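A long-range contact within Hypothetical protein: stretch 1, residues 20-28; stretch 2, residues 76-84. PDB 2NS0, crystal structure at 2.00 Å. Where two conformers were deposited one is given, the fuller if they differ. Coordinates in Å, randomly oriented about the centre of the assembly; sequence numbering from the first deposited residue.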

# COMPACT_ATOMS: atom_id res chain seq x y z
N ALA A 20 -5.97 -8.00 -10.88
CA ALA A 20 -6.43 -9.39 -10.73
C ALA A 20 -6.33 -9.86 -9.28
O ALA A 20 -5.50 -9.33 -8.50
CB ALA A 20 -5.54 -10.32 -11.58
N ASP A 21 -7.16 -10.85 -8.95
CA ASP A 21 -6.99 -11.62 -7.72
C ASP A 21 -5.54 -12.12 -7.59
O ASP A 21 -4.91 -12.55 -8.56
CB ASP A 21 -7.92 -12.83 -7.68
CG ASP A 21 -9.39 -12.45 -7.63
OD1 ASP A 21 -9.72 -11.25 -7.55
OD2 ASP A 21 -10.23 -13.39 -7.68
N SER A 22 -5.02 -12.03 -6.37
CA SER A 22 -3.66 -12.42 -6.04
C SER A 22 -2.55 -11.50 -6.59
O SER A 22 -1.41 -11.62 -6.14
CB SER A 22 -3.42 -13.91 -6.33
OG SER A 22 -4.21 -14.72 -5.44
N ALA A 23 -2.88 -10.60 -7.52
CA ALA A 23 -1.95 -9.50 -7.84
C ALA A 23 -1.61 -8.60 -6.64
O ALA A 23 -2.24 -8.65 -5.58
CB ALA A 23 -2.48 -8.66 -8.99
N SER A 24 -0.58 -7.78 -6.82
CA SER A 24 -0.18 -6.86 -5.79
C SER A 24 0.33 -5.57 -6.43
O SER A 24 0.51 -5.49 -7.65
CB SER A 24 0.87 -7.48 -4.88
OG SER A 24 2.09 -7.58 -5.58
N ILE A 25 0.51 -4.55 -5.57
CA ILE A 25 1.03 -3.25 -5.93
C ILE A 25 2.16 -2.99 -4.99
O ILE A 25 2.35 -3.73 -4.03
CB ILE A 25 -0.04 -2.08 -5.84
CG1 ILE A 25 -0.59 -1.90 -4.41
CG2 ILE A 25 -1.15 -2.27 -6.90
CD1 ILE A 25 -1.48 -0.67 -4.22
N CYS A 26 2.93 -1.95 -5.28
CA CYS A 26 4.00 -1.53 -4.39
C CYS A 26 3.69 -0.10 -3.97
O CYS A 26 2.83 0.58 -4.58
CB CYS A 26 5.36 -1.64 -5.10
SG CYS A 26 5.46 -0.68 -6.62
N PRO A 27 4.34 0.36 -2.90
CA PRO A 27 4.12 1.74 -2.41
C PRO A 27 4.33 2.83 -3.49
O PRO A 27 3.58 3.78 -3.55
CB PRO A 27 5.16 1.90 -1.29
CG PRO A 27 5.42 0.51 -0.81
CD PRO A 27 5.26 -0.40 -2.04
N SER A 28 5.33 2.68 -4.35
CA SER A 28 5.52 3.66 -5.42
C SER A 28 4.33 3.75 -6.39
O SER A 28 4.11 4.81 -6.95
CB SER A 28 6.88 3.52 -6.14
OG SER A 28 6.93 2.43 -7.08
N PRO A 76 11.83 -2.82 -0.35
CA PRO A 76 10.66 -3.09 -1.17
C PRO A 76 9.68 -4.11 -0.60
O PRO A 76 10.08 -5.18 -0.13
CB PRO A 76 11.26 -3.57 -2.51
CG PRO A 76 12.59 -2.91 -2.58
CD PRO A 76 13.08 -2.92 -1.14
N ILE A 77 8.41 -3.77 -0.66
CA ILE A 77 7.37 -4.59 -0.14
C ILE A 77 6.24 -4.65 -1.19
O ILE A 77 6.21 -3.84 -2.12
CB ILE A 77 6.80 -4.04 1.20
CG1 ILE A 77 6.27 -2.58 0.99
CG2 ILE A 77 7.86 -4.22 2.36
CD1 ILE A 77 5.49 -1.90 2.14
N ARG A 78 5.34 -5.61 -1.02
CA ARG A 78 4.16 -5.75 -1.91
C ARG A 78 2.89 -5.53 -1.11
O ARG A 78 2.87 -5.83 0.08
CB ARG A 78 4.12 -7.16 -2.52
CG ARG A 78 5.33 -7.55 -3.37
CD ARG A 78 5.62 -6.52 -4.47
NE ARG A 78 4.53 -6.36 -5.45
CZ ARG A 78 4.62 -5.53 -6.49
NH1 ARG A 78 5.71 -4.82 -6.67
NH2 ARG A 78 3.63 -5.40 -7.36
N ILE A 79 1.84 -5.00 -1.74
CA ILE A 79 0.52 -4.85 -1.06
C ILE A 79 -0.55 -5.60 -1.82
O ILE A 79 -0.66 -5.42 -3.02
CB ILE A 79 0.09 -3.34 -0.92
CG1 ILE A 79 1.23 -2.50 -0.31
CG2 ILE A 79 -1.19 -3.19 -0.13
CD1 ILE A 79 1.08 -0.93 -0.57
N ARG A 80 -1.32 -6.45 -1.13
CA ARG A 80 -2.34 -7.30 -1.74
C ARG A 80 -3.62 -7.29 -0.89
O ARG A 80 -3.57 -7.06 0.34
CB ARG A 80 -1.84 -8.78 -1.88
CG ARG A 80 -1.72 -9.52 -0.54
CD ARG A 80 -0.79 -10.71 -0.64
NE ARG A 80 -0.91 -11.59 0.52
CZ ARG A 80 -0.22 -12.72 0.72
NH1 ARG A 80 0.70 -13.18 -0.16
NH2 ARG A 80 -0.49 -13.40 1.82
N TRP A 81 -4.76 -7.50 -1.53
CA TRP A 81 -5.99 -7.81 -0.80
C TRP A 81 -5.75 -9.05 0.06
O TRP A 81 -5.12 -10.02 -0.38
CB TRP A 81 -7.10 -8.14 -1.79
CG TRP A 81 -7.67 -6.98 -2.59
CD1 TRP A 81 -7.87 -6.95 -3.95
CD2 TRP A 81 -8.12 -5.71 -2.08
NE1 TRP A 81 -8.44 -5.76 -4.30
CE2 TRP A 81 -8.59 -4.98 -3.18
CE3 TRP A 81 -8.19 -5.15 -0.78
CZ2 TRP A 81 -9.15 -3.67 -3.04
CZ3 TRP A 81 -8.72 -3.87 -0.64
CH2 TRP A 81 -9.20 -3.13 -1.77
N THR A 82 -6.24 -9.04 1.29
CA THR A 82 -6.36 -10.27 2.06
C THR A 82 -7.32 -11.23 1.32
O THR A 82 -8.38 -10.81 0.82
CB THR A 82 -6.90 -9.97 3.45
OG1 THR A 82 -6.05 -9.01 4.07
CG2 THR A 82 -6.93 -11.19 4.35
N ARG A 83 -6.95 -12.50 1.25
CA ARG A 83 -7.83 -13.49 0.63
C ARG A 83 -8.16 -14.71 1.51
O ARG A 83 -8.56 -15.76 1.01
CB ARG A 83 -7.29 -13.93 -0.74
CG ARG A 83 -7.48 -12.84 -1.83
CD ARG A 83 -7.27 -13.43 -3.24
NE ARG A 83 -8.25 -14.46 -3.54
CZ ARG A 83 -9.45 -14.21 -4.04
NH1 ARG A 83 -9.82 -12.94 -4.29
NH2 ARG A 83 -10.31 -15.21 -4.27
N THR A 84 -8.01 -14.54 2.82
CA THR A 84 -8.28 -15.61 3.77
C THR A 84 -9.75 -16.03 3.62
O THR A 84 -10.66 -15.20 3.48
CB THR A 84 -7.96 -15.17 5.26
OG1 THR A 84 -6.83 -14.29 5.29
CG2 THR A 84 -7.70 -16.43 6.18
O HOH W 1 -4.63 -8.19 -4.43

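The two stretches run in roughly opposite senses, their end-to-end directions 152° apart, and together they bury 585 Å² of surface. Their backbones are joined at a single antiparallel bridge. Ile 25 N donates to Ile 79 O at 2.9 Å, and Ile 79 N donates to Ile 25 O at 2.7 Å; both N-H...O angles are 160°, so the pair is short and nearly straight in each direction. The CA atoms of Ile 25 and Ile 79 stand 5.2 Å apart, as suits a hydrogen-bonded antiparallel pair. Ile 25 O also receives a CA-H...O contact from Arg 78 CA at 3.4 Å, with 131° at the hydrogen.

Toward Trp 81 the direct pairing gives way to water. Water 1 donates to Ala 23 O at 2.7 Å and accepts from Trp 81 N at 3.0 Å, linking the two backbones two residues beyond the bridge on each stretch. Ala 23 also closes a type II turn that begins at Ala 20, in which Ala 23 N donates to Ala 20 O at 3.1 Å. Beyond the bridge in the other direction, Cys 26 takes the N-cap position and Pro 27 begins a helix.

The polar side-chain contact centres on Arg 78. Its CA-to-CB bond points sideways, but three successive m rotamers bring its end nearer the first stretch. Arg 78 NE donates to Ser 24 OG at 2.7 Å and 162°, with the hydroxyl oxygen near the guanidinium plane, where an N-H can reach it. Arg 78 NH2 adds two weak hydrogen bonds, to Ser 24 O at 3.1 Å and 134° and to Ser 24 OG at 3.2 Å and 132°. The CA-to-CB bond of Ser 24 points toward the second stretch, and its side chain is in the p rotamer, while Ile 25 C and Cys 26 N lie over one face of the guanidinium.

A salt bridge of a different character joins the exposed residues Asp 21 and Arg 83. Asp 21 OD2 lies 3.4 Å from Arg 83 NH1 but well out of the guanidinium plane, so no N-H points at it and the attraction is one of charge alone.

Apolar packing accompanies the bridge. Ile 25 CG1 approaches Ile 79 CB at 3.8 Å, although the CA-to-CB bond of Ile 25 points away from the second stretch. Pro 27 CG meets Ile 77 CG1 at 3.7 Å, and Pro 27 CD lies a looser 4.5 Å from Ile 79 CD1. All four residues are buried, so these contacts shield hydrocarbon from solvent.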